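Local coordinates for protein farnesyl pyrophosphate synthase (Pseudomonas aeruginosa, PDB 3ZOU) that catalyses the magnesium-dependent condensation of geranyl and isopentenyl diphosphates to farnesyl diphosphate, at residues Ser80-Asp85 and Ala108-Ala113; Leu205-Arg210 and Asp275-Ser280; Asp223-Val228 and Leu254-Ala259. All coordinates share one frame; numbering follows the deposited sequence.

Contact 1. Residues Ser80-Asp85 and Ala108-Ala113; sequences SLVHDD and ATAILA. With MG (magnesium ion), chain D; MG (magnesium ion), chain C; GPP (geranyl diphosphate), chain E.
The first aspartate-rich motif of the polyprenyl synthases, DDxxxxD, starts with Asp84 and Asp85 in the last turn of helix 67-85; just ahead of it Val82 and His83 reach across to Ala110 and Ile111 of helix 107-126. The short segments run roughly antiparallel at 149°, their axes 9.1 Å apart, and Val82 and His83 bridge the gap, both landing on backbone carbonyls of helix 107-126. His83 NE2 donates to Ile111 O at 3.1 Å, nearly straight at 174°, meeting a lone pair in the carbonyl plane, while the oxygen lies close to the ring plane. ND1 of the same ring is hydrogen-bonded to Asp115 OD2 of the second subunit, so the ring is held through both nitrogens and ties the two helices to that subunit. Histidine suits the place because its two ring nitrogens point in different directions, to a carbonyl of its own chain and to a carboxylate of the other. Beside it, Val82 CG1 lies 3.3 Å from Ala110 O and packs against Ala110 CB; the single methyl of alanine suits the place.

The other side of helix 67-85 faces the substrate. Ser80 CB and His83 CB lie along the hydrocarbon tail of geranyl diphosphate, the latter 3.7 Å from its C9. One turn beyond Ser80, Asp84 extends its carboxylate anti to the backbone N (chi1 -179°) and divides it between two magnesium ions, which diphosphate oxygen O1A also joins. Asp84 OD1 binds one magnesium at 2.2 Å and Asp84 OD2 the other at 2.1 Å; Asp90, the last aspartate of the motif, completes both sites. Asp85 works from the second shell: it forms a salt bridge with Arg95, and its OD1 receives a hydrogen bond at 3.0 Å from a water bound to the same magnesium as Asp84 OD2.

Contact 2. Residues Leu205-Arg210 and Asp275-Ser280; sequences LAALER and DGFPPS
Within the two segments the shortest polar bond, from Glu209 N to Leu205 O at 2.9 Å, belongs to the helix that presents Ala207 and Leu208 to the ring of Phe277. No hydrogen bond joins the two segments; the contact is one aromatic side chain from the loop 275-280 pushed end-on toward helix 202-227. Phe277 turns its CG to the side opposite its own carbonyl carbon (chi1 -78°), which sends the ring's far end to the helix. Ala207 CB meets the rim of the ring near its plane, 3.7 Å from CE1, and a methyl group is small enough to let the ring come this close. Leu208 crosses the ring obliquely, its branch carbon CG lying 4.0 Å from CZ and its CD2 near CE2. Leu59 touches both Leu208 and Phe277, continuing the apolar patch. At the flank of the contact, the guanidinium of Arg210 lies with one face over Ala207 CA.

Gly276, at phi 88°, takes a backbone shape in which a CB would press on the carbonyl O of Asp275; two prolines follow Phe277. Arg285 grips the carbonyl oxygens of Phe277 and Pro278 with its two terminal nitrogens. These polar bonds from Arg285 probably steady the loop backbone, while the ring joins it to the helix through van der Waals and hydrophobic contact alone.

Contact 3. Residues Asp223-Val228 and Leu254-Ala259; sequences DDILDV and LGLEAA. With MG (magnesium ion), chain F.
Ile225 is the main bump of this contact, set on the second aspartate-rich motif, DDxxD, at residues 223-227 near the end of helix 202-227, and it fits the hollow between Leu256 and Ala259 at the start of helix 256-273. Its two arms divide the work. The longer one, with CG1 anti to the carbonyl carbon (chi1 -72°), lies along Ala259: CG1 is 4.1 Å from Ala259 CB, and the terminal CD1 comes to 3.6 Å from Ala259 O. The methyl CG2 points to Leu256 instead, 4.3 Å from its CD1. Ala259, being small, forms the floor of the hollow, whereas Leu256 is its wall. Leu256 in turn works as a fork between Ile225 and Val228: while CD1 faces Ile225, CD2 approaches Val228 CG1 at 4.3 Å. Its extended first torsion, -175°, carries the branch toward the opposite helix. Gly255 stands at the N-cap of helix 256-273, directly after helix 250-254, and its phi of 98° makes the sharp change of direction there easy.

A different face of helix 202-227 is polar. Asp224 OD1 binds a magnesium ion at 2.1 Å, and five waters complete six-coordination. The other oxygen, OD2, receives a hydrogen bond of 2.6 Å from one of those waters and another from Tyr250 N, which fixes the carboxylate's rotation, and Asp223 forms a salt bridge with Arg294. Within this segment, then, Ile225 and Val228 face the neighbouring helix while Asp224 turns to the metal. Apolar packing on one side, without hydrogen bonds between the two segments, is thus combined with a largely hydrated magnesium site on the other, held to the protein by one carboxylate oxygen.

Following the chain from the N terminus, contact 1 comes first, closing a loop of 22 residues between helices 67-85 and 107-126 before either of the others begins. Contact 2 opens at 205-210 on helix 202-227. The same helix then runs on to 223-228, where contact 3 closes 25 residues, 19 of which (229-247) are not modelled, against helix 256-273. Contact 2 closes last, at the loop leading to helix 282-293, so contact 3 lies wholly within its span. Contacts 1 and 3 carry the two aspartate-rich motifs, with nearest atoms about 11 Å apart; contact 2 sits across the chain's centre from contact 1, their centres 35 Å apart.

Contact 1. Residues Ser80-Asp85 and Ala108-Ala113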
ATOM      1  N   SER A  80       1.540  -6.152   8.112  1.00  8.59           N
ATOM      2  CA  SER A  80       0.869  -5.661   9.335  1.00  9.03           C
ATOM      3  C   SER A  80       1.511  -6.188  10.581  1.00  9.52           C
ATOM      4  O   SER A  80       1.662  -5.431  11.540  1.00  9.85           O
ATOM      5  CB  SER A  80      -0.623  -6.005   9.277  1.00  9.26           C
ATOM      6  OG  SER A  80      -0.844  -7.354   9.610  1.00  9.53           O
ATOM      7  N   LEU A  81       2.053  -7.402  10.545  1.00  9.54           N
ATOM      8  CA  LEU A  81       2.703  -7.998  11.746  1.00 10.65           C
ATOM      9  C   LEU A  81       4.050  -7.311  12.008  1.00  9.96           C
ATOM     10  O   LEU A  81       4.398  -7.082  13.144  1.00 11.42           O
ATOM     11  CB  LEU A  81       2.843  -9.518  11.551  1.00 11.33           C
ATOM     12  CG  LEU A  81       1.504 -10.290  11.453  1.00 12.91           C
ATOM     13  CD1 LEU A  81       1.877 -11.776  11.322  1.00 15.31           C
ATOM     14  CD2 LEU A  81       0.548  -9.931  12.585  1.00 14.88           C
ATOM     15  N   VAL A  82       4.790  -6.985  10.948  1.00  9.76           N
ATOM     16  CA  VAL A  82       6.064  -6.280  11.111  1.00  9.38           C
ATOM     17  C   VAL A  82       5.806  -4.973  11.819  1.00 10.00           C
ATOM     18  O   VAL A  82       6.521  -4.660  12.772  1.00 11.01           O
ATOM     19  CB  VAL A  82       6.784  -6.116   9.757  1.00  9.54           C
ATOM     20  CG1 VAL A  82       8.006  -5.231   9.927  1.00  9.94           C
ATOM     21  CG2 VAL A  82       7.210  -7.466   9.195  1.00 10.63           C
ATOM     22  N   HIS A  83       4.835  -4.187  11.340  1.00  9.50           N
ATOM     23  CA  HIS A  83       4.577  -2.893  11.991  1.00  9.31           C
ATOM     24  C   HIS A  83       4.056  -3.094  13.410  1.00 10.75           C
ATOM     25  O   HIS A  83       4.408  -2.321  14.270  1.00 12.50           O
ATOM     26  CB  HIS A  83       3.693  -1.995  11.140  1.00  9.34           C
ATOM     27  CG  HIS A  83       4.407  -1.374   9.973  1.00  9.68           C
ATOM     28  ND1 HIS A  83       3.810  -0.461   9.130  1.00  9.80           N
ATOM     29  CD2 HIS A  83       5.677  -1.506   9.527  1.00 10.28           C
ATOM     30  CE1 HIS A  83       4.660  -0.081   8.208  1.00 10.36           C
ATOM     31  NE2 HIS A  83       5.809  -0.703   8.418  1.00 10.33           N
ATOM     32  N   ASP A  84       3.179  -4.070  13.621  1.00  9.38           N
ATOM     33  CA  ASP A  84       2.608  -4.358  14.953  1.00 10.67           C
ATOM     34  C   ASP A  84       3.755  -4.683  15.951  1.00 11.10           C
ATOM     35  O   ASP A  84       3.638  -4.351  17.126  1.00 12.30           O
ATOM     36  CB  ASP A  84       1.663  -5.527  14.872  1.00 12.34           C
ATOM     37  CG  ASP A  84       1.017  -5.883  16.197  1.00 16.35           C
ATOM     38  OD1 ASP A  84       0.146  -5.106  16.708  1.00 20.09           O
ATOM     39  OD2 ASP A  84       1.382  -6.919  16.768  1.00 17.52           O
ATOM     40  N   ASP A  85       4.818  -5.302  15.507  1.00 11.28           N
ATOM     41  CA  ASP A  85       5.871  -5.741  16.398  1.00 11.62           C
ATOM     42  C   ASP A  85       6.785  -4.575  16.816  1.00 12.34           C
ATOM     43  O   ASP A  85       7.569  -4.694  17.742  1.00 12.18           O
ATOM     44  CB  ASP A  85       6.727  -6.795  15.716  1.00 12.80           C
ATOM     45  CG  ASP A  85       6.077  -8.166  15.616  1.00 13.54           C
ATOM     46  OD1 ASP A  85       5.223  -8.512  16.440  1.00 15.82           O
ATOM     47  OD2 ASP A  85       6.509  -8.904  14.733  1.00 14.27           O
ATOM     48  N   ALA A 108      14.485   0.800  11.060  1.00 12.09           N
ATOM     49  CA  ALA A 108      14.201   1.494   9.790  1.00 12.14           C
ATOM     50  C   ALA A 108      13.935   0.481   8.675  1.00 11.97           C
ATOM     51  O   ALA A 108      12.976   0.624   7.890  1.00 10.80           O
ATOM     52  CB  ALA A 108      15.354   2.402   9.433  1.00 13.12           C
ATOM     53  N   THR A 109      14.765  -0.555   8.612  1.00 12.00           N
ATOM     54  CA  THR A 109      14.640  -1.606   7.587  1.00 11.40           C
ATOM     55  C   THR A 109      13.320  -2.360   7.779  1.00 10.74           C
ATOM     56  O   THR A 109      12.657  -2.641   6.792  1.00 10.86           O
ATOM     57  CB  THR A 109      15.861  -2.547   7.575  1.00 11.81           C
ATOM     58  OG1 THR A 109      17.004  -1.755   7.222  1.00 12.65           O
ATOM     59  CG2 THR A 109      15.718  -3.639   6.546  1.00 11.18           C
ATOM     60  N   ALA A 110      12.884  -2.610   9.016  1.00 10.57           N
ATOM     61  CA  ALA A 110      11.607  -3.298   9.230  1.00 10.48           C
ATOM     62  C   ALA A 110      10.475  -2.451   8.735  1.00 11.16           C
ATOM     63  O   ALA A 110       9.570  -2.933   8.064  1.00 11.45           O
ATOM     64  CB  ALA A 110      11.409  -3.629  10.681  1.00 11.11           C
ATOM     65  N   ILE A 111      10.499  -1.169   9.092  1.00 10.00           N
ATOM     66  CA  ILE A 111       9.456  -0.262   8.657  1.00 10.00           C
ATOM     67  C   ILE A 111       9.346  -0.251   7.135  1.00  9.82           C
ATOM     68  O   ILE A 111       8.224  -0.409   6.550  1.00  9.42           O
ATOM     69  CB  ILE A 111       9.683   1.204   9.164  1.00 10.50           C
ATOM     70  CG1 ILE A 111       9.460   1.260  10.679  1.00 11.82           C
ATOM     71  CG2 ILE A 111       8.735   2.175   8.485  1.00 12.11           C
ATOM     72  CD1 ILE A 111      10.120   2.474  11.353  1.00 12.15           C
ATOM     73  N   LEU A 112      10.462  -0.067   6.501  1.00  9.18           N
ATOM     74  CA  LEU A 112      10.580   0.009   5.055  1.00  9.78           C
ATOM     75  C   LEU A 112      10.219  -1.338   4.364  1.00  9.40           C
ATOM     76  O   LEU A 112       9.476  -1.326   3.376  1.00  9.90           O
ATOM     77  CB  LEU A 112      12.007   0.418   4.621  1.00  9.98           C
ATOM     78  CG  LEU A 112      12.321   1.871   4.972  1.00 10.55           C
ATOM     79  CD1 LEU A 112      13.785   2.133   4.657  1.00 12.61           C
ATOM     80  CD2 LEU A 112      11.438   2.817   4.186  1.00 12.06           C
ATOM     81  N   ALA A 113      10.764  -2.469   4.822  1.00  9.32           N
ATOM     82  CA  ALA A 113      10.422  -3.777   4.259  1.00  9.52           C
ATOM     83  C   ALA A 113       8.933  -3.935   4.236  1.00  9.75           C
ATOM     84  O   ALA A 113       8.361  -4.378   3.236  1.00  9.22           O
ATOM     85  CB  ALA A 113      11.066  -4.901   5.041  1.00  8.95           C
TER
HETATM   86 MG    MG D1296       1.182  -7.776  18.660  0.90 20.94          MG
HETATM   87 MG    MG C1295      -0.909  -5.495  18.592  1.00 24.12          MG
HETATM   88  C1  GPP E1297      -1.686  -8.362  15.507  0.75 24.44           C
HETATM   89  O1  GPP E1297      -2.550  -8.238  16.665  0.75 23.12           O
HETATM   90  C2  GPP E1297      -1.918  -7.211  14.586  0.75 24.40           C
HETATM   91  C3  GPP E1297      -2.846  -7.235  13.599  0.75 19.26           C
HETATM   92  C4  GPP E1297      -3.541  -8.510  13.341  0.75 19.73           C
HETATM   93  C5  GPP E1297      -3.051  -6.117  12.678  0.75 20.99           C
HETATM   94  C6  GPP E1297      -1.845  -5.157  12.743  0.75 23.68           C
HETATM   95  C7  GPP E1297      -2.183  -3.985  11.940  0.75 20.89           C
HETATM   96  C8  GPP E1297      -1.385  -2.988  11.589  0.75 18.35           C
HETATM   97  C9  GPP E1297       0.113  -2.813  11.896  0.75 14.22           C
HETATM   98  C10 GPP E1297      -2.211  -2.027  10.794  0.75 17.15           C
HETATM   99  PA  GPP E1297      -1.953  -8.536  18.122  0.75 22.68           P
HETATM  100  O1A GPP E1297      -0.840  -7.500  18.435  0.75 17.85           O
HETATM  101  O2A GPP E1297      -3.151  -8.499  19.051  0.75 26.15           O
HETATM  102  O3A GPP E1297      -1.504 -10.064  17.916  0.75 28.28           O
HETATM  103  PB  GPP E1297      -0.031 -10.722  18.008  0.75 31.68           P
HETATM  104  O1B GPP E1297       0.925  -9.544  18.135  0.75 23.10           O
HETATM  105  O2B GPP E1297      -0.028 -11.593  19.248  0.75 34.91           O
HETATM  106  O3B GPP E1297       0.002 -11.466  16.674  0.75 31.34           O
HETATM  107  O   HOH W   1       3.251  -7.927  18.629  1.00 26.31           O
HETATM  108  O   HOH W   2      -1.902  -5.558  20.476  1.00 34.58           O
HETATM  109  O   HOH W   3      -2.911  -5.264  17.655  1.00 25.66           O
HETATM  110  O   HOH W   4      -0.762  -3.399  18.981  1.00 29.04           O
HETATM  111  O   HOH W   5       1.182  -8.389  20.624  1.00 28.48           O

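Contact 2. Residues Leu205-Arg210 and Asp275-Ser280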
ATOM      1  N   LEU A 205     -21.517 -14.230  -3.070  1.00 15.91           N
ATOM      2  CA  LEU A 205     -20.609 -13.331  -2.343  1.00 15.56           C
ATOM      3  C   LEU A 205     -21.110 -12.924  -0.983  1.00 16.16           C
ATOM      4  O   LEU A 205     -20.362 -12.873  -0.043  1.00 15.23           O
ATOM      5  CB  LEU A 205     -20.310 -12.086  -3.173  1.00 18.28           C
ATOM      6  CG  LEU A 205     -19.504 -12.327  -4.446  1.00 19.96           C
ATOM      7  CD1 LEU A 205     -19.231 -11.021  -5.210  1.00 21.94           C
ATOM      8  CD2 LEU A 205     -18.155 -12.985  -4.173  1.00 20.91           C
ATOM      9  N   ALA A 206     -22.398 -12.666  -0.847  1.00 13.93           N
ATOM     10  CA  ALA A 206     -22.954 -12.264   0.393  1.00 15.33           C
ATOM     11  C   ALA A 206     -22.856 -13.423   1.399  1.00 14.26           C
ATOM     12  O   ALA A 206     -22.600 -13.221   2.591  1.00 16.41           O
ATOM     13  CB  ALA A 206     -24.402 -11.812   0.205  1.00 15.07           C
ATOM     14  N   ALA A 207     -23.187 -14.638   0.924  1.00 14.88           N
ATOM     15  CA  ALA A 207     -23.079 -15.794   1.779  1.00 13.12           C
ATOM     16  C   ALA A 207     -21.689 -16.030   2.266  1.00 13.49           C
ATOM     17  O   ALA A 207     -21.468 -16.331   3.419  1.00 13.18           O
ATOM     18  CB  ALA A 207     -23.580 -17.031   1.024  1.00 14.63           C
ATOM     19  N   LEU A 208     -20.755 -15.910   1.357  1.00 13.44           N
ATOM     20  CA  LEU A 208     -19.347 -16.072   1.718  1.00 13.71           C
ATOM     21  C   LEU A 208     -18.877 -15.001   2.651  1.00 12.79           C
ATOM     22  O   LEU A 208     -18.061 -15.241   3.564  1.00 13.31           O
ATOM     23  CB  LEU A 208     -18.479 -16.193   0.435  1.00 12.58           C
ATOM     24  CG  LEU A 208     -18.497 -17.523  -0.305  1.00 14.08           C
ATOM     25  CD1 LEU A 208     -17.851 -17.352  -1.651  1.00 15.24           C
ATOM     26  CD2 LEU A 208     -17.819 -18.664   0.458  1.00 13.84           C
ATOM     27  N   GLU A 209     -19.421 -13.778   2.505  1.00 12.89           N
ATOM     28  CA  GLU A 209     -19.167 -12.724   3.507  1.00 13.94           C
ATOM     29  C   GLU A 209     -19.691 -13.032   4.923  1.00 13.19           C
ATOM     30  O   GLU A 209     -18.974 -12.854   5.901  1.00 14.60           O
ATOM     31  CB  GLU A 209     -19.670 -11.380   2.984  1.00 17.17           C
ATOM     32  CG  GLU A 209     -19.463 -10.277   3.998  1.00 20.12           C
ATOM     33  CD  GLU A 209     -19.989  -8.951   3.465  1.00 31.28           C
ATOM     34  OE1 GLU A 209     -19.298  -8.322   2.627  1.00 34.86           O
ATOM     35  OE2 GLU A 209     -21.111  -8.581   3.841  1.00 40.94           O
ATOM     36  N   ARG A 210     -20.893 -13.624   5.004  1.00 12.79           N
ATOM     37  CA  ARG A 210     -21.425 -14.067   6.270  1.00 14.39           C
ATOM     38  C   ARG A 210     -20.517 -15.137   6.907  1.00 12.37           C
ATOM     39  O   ARG A 210     -20.292 -15.127   8.135  1.00 12.99           O
ATOM     40  CB  ARG A 210     -22.865 -14.556   6.107  1.00 15.99           C
ATOM     41  CG  ARG A 210     -23.821 -13.441   5.857  1.00 20.04           C
ATOM     42  CD  ARG A 210     -25.262 -13.965   6.119  1.00 24.93           C
ATOM     43  NE  ARG A 210     -25.670 -14.960   5.189  1.00 26.58           N
ATOM     44  CZ  ARG A 210     -26.045 -14.725   3.925  1.00 35.29           C
ATOM     45  NH1 ARG A 210     -26.068 -13.501   3.390  1.00 40.40           N
ATOM     46  NH2 ARG A 210     -26.394 -15.731   3.155  1.00 30.53           N
ATOM     47  N   ASP A 275     -24.936 -23.195   3.412  1.00 21.50           N
ATOM     48  CA  ASP A 275     -26.044 -24.098   3.041  1.00 28.49           C
ATOM     49  C   ASP A 275     -26.352 -23.918   1.578  1.00 26.52           C
ATOM     50  O   ASP A 275     -26.421 -22.787   1.038  1.00 31.45           O
ATOM     51  CB  ASP A 275     -27.281 -23.876   3.909  1.00 33.13           C
ATOM     52  CG  ASP A 275     -27.130 -24.491   5.271  1.00 37.84           C
ATOM     53  OD1 ASP A 275     -26.322 -25.455   5.420  1.00 46.67           O
ATOM     54  OD2 ASP A 275     -27.853 -24.026   6.188  1.00 47.58           O
ATOM     55  N   GLY A 276     -26.471 -25.020   0.878  1.00 30.89           N
ATOM     56  CA  GLY A 276     -26.714 -24.899  -0.557  1.00 32.27           C
ATOM     57  C   GLY A 276     -25.474 -24.802  -1.410  1.00 30.58           C
ATOM     58  O   GLY A 276     -25.534 -25.035  -2.622  1.00 31.77           O
ATOM     59  N   PHE A 277     -24.314 -24.501  -0.821  1.00 21.24           N
ATOM     60  CA  PHE A 277     -23.116 -24.631  -1.596  1.00 21.31           C
ATOM     61  C   PHE A 277     -22.835 -26.116  -1.817  1.00 19.51           C
ATOM     62  O   PHE A 277     -23.127 -26.950  -0.960  1.00 20.14           O
ATOM     63  CB  PHE A 277     -21.896 -24.002  -0.904  1.00 20.05           C
ATOM     64  CG  PHE A 277     -21.833 -22.507  -1.007  1.00 19.28           C
ATOM     65  CD1 PHE A 277     -22.774 -21.705  -0.394  1.00 19.23           C
ATOM     66  CD2 PHE A 277     -20.810 -21.913  -1.692  1.00 19.67           C
ATOM     67  CE1 PHE A 277     -22.705 -20.316  -0.455  1.00 20.22           C
ATOM     68  CE2 PHE A 277     -20.735 -20.510  -1.761  1.00 19.75           C
ATOM     69  CZ  PHE A 277     -21.669 -19.732  -1.145  1.00 18.20           C
ATOM     70  N   PRO A 278     -22.161 -26.418  -2.917  1.00 23.04           N
ATOM     71  CA  PRO A 278     -21.845 -27.799  -3.212  1.00 25.16           C
ATOM     72  C   PRO A 278     -20.748 -28.383  -2.351  1.00 25.00           C
ATOM     73  O   PRO A 278     -20.173 -27.707  -1.463  1.00 20.58           O
ATOM     74  CB  PRO A 278     -21.370 -27.741  -4.663  1.00 26.65           C
ATOM     75  CG  PRO A 278     -20.788 -26.384  -4.829  1.00 27.43           C
ATOM     76  CD  PRO A 278     -21.649 -25.503  -3.969  1.00 27.12           C
ATOM     77  N   PRO A 279     -20.396 -29.663  -2.610  1.00 21.90           N
ATOM     78  CA  PRO A 279     -19.327 -30.272  -1.859  1.00 20.20           C
ATOM     79  C   PRO A 279     -17.959 -29.579  -1.972  1.00 20.04           C
ATOM     80  O   PRO A 279     -17.088 -29.790  -1.104  1.00 21.21           O
ATOM     81  CB  PRO A 279     -19.264 -31.699  -2.458  1.00 24.00           C
ATOM     82  CG  PRO A 279     -20.694 -31.969  -2.701  1.00 23.59           C
ATOM     83  CD  PRO A 279     -21.149 -30.700  -3.395  1.00 24.46           C
ATOM     84  N   SER A 280     -17.717 -28.836  -3.050  1.00 19.49           N
ATOM     85  CA  SER A 280     -16.417 -28.194  -3.215  1.00 20.55           C
ATOM     86  C   SER A 280     -16.220 -27.094  -2.110  1.00 17.19           C
ATOM     87  O   SER A 280     -15.088 -26.599  -1.950  1.00 18.50           O
ATOM     88  CB  SER A 280     -16.255 -27.555  -4.605  1.00 20.74           C
ATOM     89  OG  SER A 280     -17.257 -26.613  -4.801  1.00 20.85           O
TER

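Contact 3. Residues Asp223-Val228 and Leu254-Ala259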
ATOM      1  N   ASP A 223      -9.540 -18.330  20.638  1.00 17.73           N
ATOM      2  CA  ASP A 223      -8.201 -17.981  21.127  1.00 20.58           C
ATOM      3  C   ASP A 223      -8.223 -17.525  22.603  1.00 19.93           C
ATOM      4  O   ASP A 223      -7.336 -17.928  23.383  1.00 19.62           O
ATOM      5  CB  ASP A 223      -7.598 -16.825  20.340  1.00 22.27           C
ATOM      6  CG  ASP A 223      -6.898 -17.264  19.087  1.00 28.65           C
ATOM      7  OD1 ASP A 223      -6.929 -18.474  18.746  1.00 30.82           O
ATOM      8  OD2 ASP A 223      -6.343 -16.372  18.359  1.00 32.44           O
ATOM      9  N   ASP A 224      -9.227 -16.728  22.940  1.00 19.51           N
ATOM     10  CA  ASP A 224      -9.431 -16.219  24.288  1.00 21.37           C
ATOM     11  C   ASP A 224      -9.698 -17.404  25.212  1.00 23.87           C
ATOM     12  O   ASP A 224      -9.167 -17.464  26.344  1.00 24.98           O
ATOM     13  CB  ASP A 224     -10.578 -15.223  24.420  1.00 20.42           C
ATOM     14  CG  ASP A 224     -10.243 -13.823  23.870  1.00 18.86           C
ATOM     15  OD1 ASP A 224      -9.115 -13.651  23.411  1.00 19.86           O
ATOM     16  OD2 ASP A 224     -11.147 -12.973  23.953  1.00 20.89           O
ATOM     17  N   ILE A 225     -10.510 -18.358  24.755  1.00 21.28           N
ATOM     18  CA  ILE A 225     -10.848 -19.493  25.585  1.00 20.34           C
ATOM     19  C   ILE A 225      -9.596 -20.289  25.865  1.00 22.70           C
ATOM     20  O   ILE A 225      -9.349 -20.661  27.019  1.00 26.32           O
ATOM     21  CB  ILE A 225     -11.917 -20.361  24.933  1.00 20.28           C
ATOM     22  CG1 ILE A 225     -13.262 -19.665  24.952  1.00 20.01           C
ATOM     23  CG2 ILE A 225     -11.965 -21.763  25.604  1.00 21.21           C
ATOM     24  CD1 ILE A 225     -14.260 -20.204  23.983  1.00 19.76           C
ATOM     25  N   LEU A 226      -8.786 -20.554  24.840  1.00 22.87           N
ATOM     26  CA  LEU A 226      -7.586 -21.337  24.992  1.00 25.86           C
ATOM     27  C   LEU A 226      -6.541 -20.657  25.893  1.00 30.05           C
ATOM     28  O   LEU A 226      -5.797 -21.329  26.610  1.00 30.30           O
ATOM     29  CB  LEU A 226      -6.997 -21.675  23.618  1.00 24.71           C
ATOM     30  CG  LEU A 226      -7.818 -22.656  22.798  1.00 27.01           C
ATOM     31  CD1 LEU A 226      -7.239 -22.791  21.392  1.00 27.37           C
ATOM     32  CD2 LEU A 226      -7.938 -24.010  23.497  1.00 31.46           C
ATOM     33  N   ASP A 227      -6.463 -19.331  25.820  1.00 29.83           N
ATOM     34  CA  ASP A 227      -5.600 -18.519  26.740  1.00 33.32           C
ATOM     35  C   ASP A 227      -5.941 -18.702  28.233  1.00 36.36           C
ATOM     36  O   ASP A 227      -5.037 -18.778  29.065  1.00 36.98           O
ATOM     37  CB  ASP A 227      -5.714 -17.046  26.409  1.00 35.32           C
ATOM     38  CG  ASP A 227      -4.898 -16.646  25.206  1.00 35.62           C
ATOM     39  OD1 ASP A 227      -4.150 -17.489  24.658  1.00 34.31           O
ATOM     40  OD2 ASP A 227      -5.018 -15.472  24.794  1.00 36.41           O
ATOM     41  N   VAL A 228      -7.231 -18.770  28.560  1.00 34.88           N
ATOM     42  CA  VAL A 228      -7.678 -19.194  29.905  1.00 42.13           C
ATOM     43  C   VAL A 228      -7.252 -20.635  30.182  1.00 43.75           C
ATOM     44  O   VAL A 228      -7.878 -21.578  29.695  1.00 46.26           O
ATOM     45  CB  VAL A 228      -9.215 -19.048  30.050  1.00 43.48           C
ATOM     46  CG1 VAL A 228      -9.711 -19.495  31.428  1.00 47.61           C
ATOM     47  CG2 VAL A 228      -9.623 -17.600  29.830  1.00 43.51           C
ATOM     48  N   LEU A 254     -18.446 -12.818  28.958  1.00 21.00           N
ATOM     49  CA  LEU A 254     -19.575 -13.671  28.837  1.00 21.64           C
ATOM     50  C   LEU A 254     -19.638 -14.738  29.958  1.00 18.43           C
ATOM     51  O   LEU A 254     -20.699 -15.285  30.185  1.00 23.72           O
ATOM     52  CB  LEU A 254     -19.470 -14.402  27.483  1.00 23.11           C
ATOM     53  CG  LEU A 254     -19.603 -13.479  26.268  1.00 24.49           C
ATOM     54  CD1 LEU A 254     -19.487 -14.352  25.024  1.00 25.58           C
ATOM     55  CD2 LEU A 254     -20.933 -12.756  26.216  1.00 26.95           C
ATOM     56  N   GLY A 255     -18.501 -15.063  30.531  1.00 19.83           N
ATOM     57  CA  GLY A 255     -18.239 -16.199  31.387  1.00 21.91           C
ATOM     58  C   GLY A 255     -17.610 -17.278  30.515  1.00 25.56           C
ATOM     59  O   GLY A 255     -17.864 -17.257  29.298  1.00 26.01           O
ATOM     60  N   LEU A 256     -16.785 -18.149  31.102  1.00 25.44           N
ATOM     61  CA  LEU A 256     -16.051 -19.186  30.357  1.00 29.09           C
ATOM     62  C   LEU A 256     -16.971 -20.089  29.579  1.00 28.56           C
ATOM     63  O   LEU A 256     -16.850 -20.292  28.314  1.00 25.87           O
ATOM     64  CB  LEU A 256     -15.121 -20.017  31.274  1.00 30.48           C
ATOM     65  CG  LEU A 256     -14.217 -21.060  30.576  1.00 31.77           C
ATOM     66  CD1 LEU A 256     -13.382 -20.442  29.468  1.00 32.66           C
ATOM     67  CD2 LEU A 256     -13.317 -21.773  31.580  1.00 32.94           C
ATOM     68  N   GLU A 257     -17.930 -20.663  30.265  1.00 28.37           N
ATOM     69  CA  GLU A 257     -18.731 -21.643  29.622  1.00 26.45           C
ATOM     70  C   GLU A 257     -19.641 -20.999  28.575  1.00 26.36           C
ATOM     71  O   GLU A 257     -19.888 -21.535  27.462  1.00 26.37           O
ATOM     72  CB  GLU A 257     -19.422 -22.502  30.692  1.00 28.78           C
ATOM     73  CG  GLU A 257     -19.999 -23.740  30.099  1.00 30.36           C
ATOM     74  CD  GLU A 257     -18.957 -24.696  29.550  1.00 30.79           C
ATOM     75  OE1 GLU A 257     -17.970 -24.997  30.239  1.00 30.83           O
ATOM     76  OE2 GLU A 257     -19.155 -25.205  28.432  1.00 35.01           O
ATOM     77  N   ALA A 258     -20.090 -19.775  28.826  1.00 22.77           N
ATOM     78  CA  ALA A 258     -20.919 -19.087  27.873  1.00 20.06           C
ATOM     79  C   ALA A 258     -20.094 -18.681  26.567  1.00 18.59           C
ATOM     80  O   ALA A 258     -20.650 -18.548  25.496  1.00 18.65           O
ATOM     81  CB  ALA A 258     -21.499 -17.820  28.532  1.00 23.79           C
ATOM     82  N   ALA A 259     -18.842 -18.319  26.782  1.00 20.25           N
ATOM     83  CA  ALA A 259     -17.881 -18.023  25.661  1.00 17.56           C
ATOM     84  C   ALA A 259     -17.770 -19.308  24.778  1.00 19.52           C
ATOM     85  O   ALA A 259     -17.728 -19.224  23.540  1.00 18.22           O
ATOM     86  CB  ALA A 259     -16.532 -17.598  26.187  1.00 17.65           C
TER
HETATM   87 MG    MG F1298      -8.351 -11.955  22.358  0.80 33.62          MG
HETATM   88  O   HOH W   6     -10.538 -10.869  22.562  1.00 26.04           O
HETATM   89  O   HOH W   7      -6.567 -13.184  21.808  1.00 39.18           O
HETATM   90  O   HOH W   8      -9.279 -12.804  20.808  1.00 25.99           O
HETATM   91  O   HOH W   9      -7.447 -11.453  24.247  1.00 28.73           O
HETATM   92  O   HOH W  10      -7.480 -10.589  21.321  1.00 27.64           O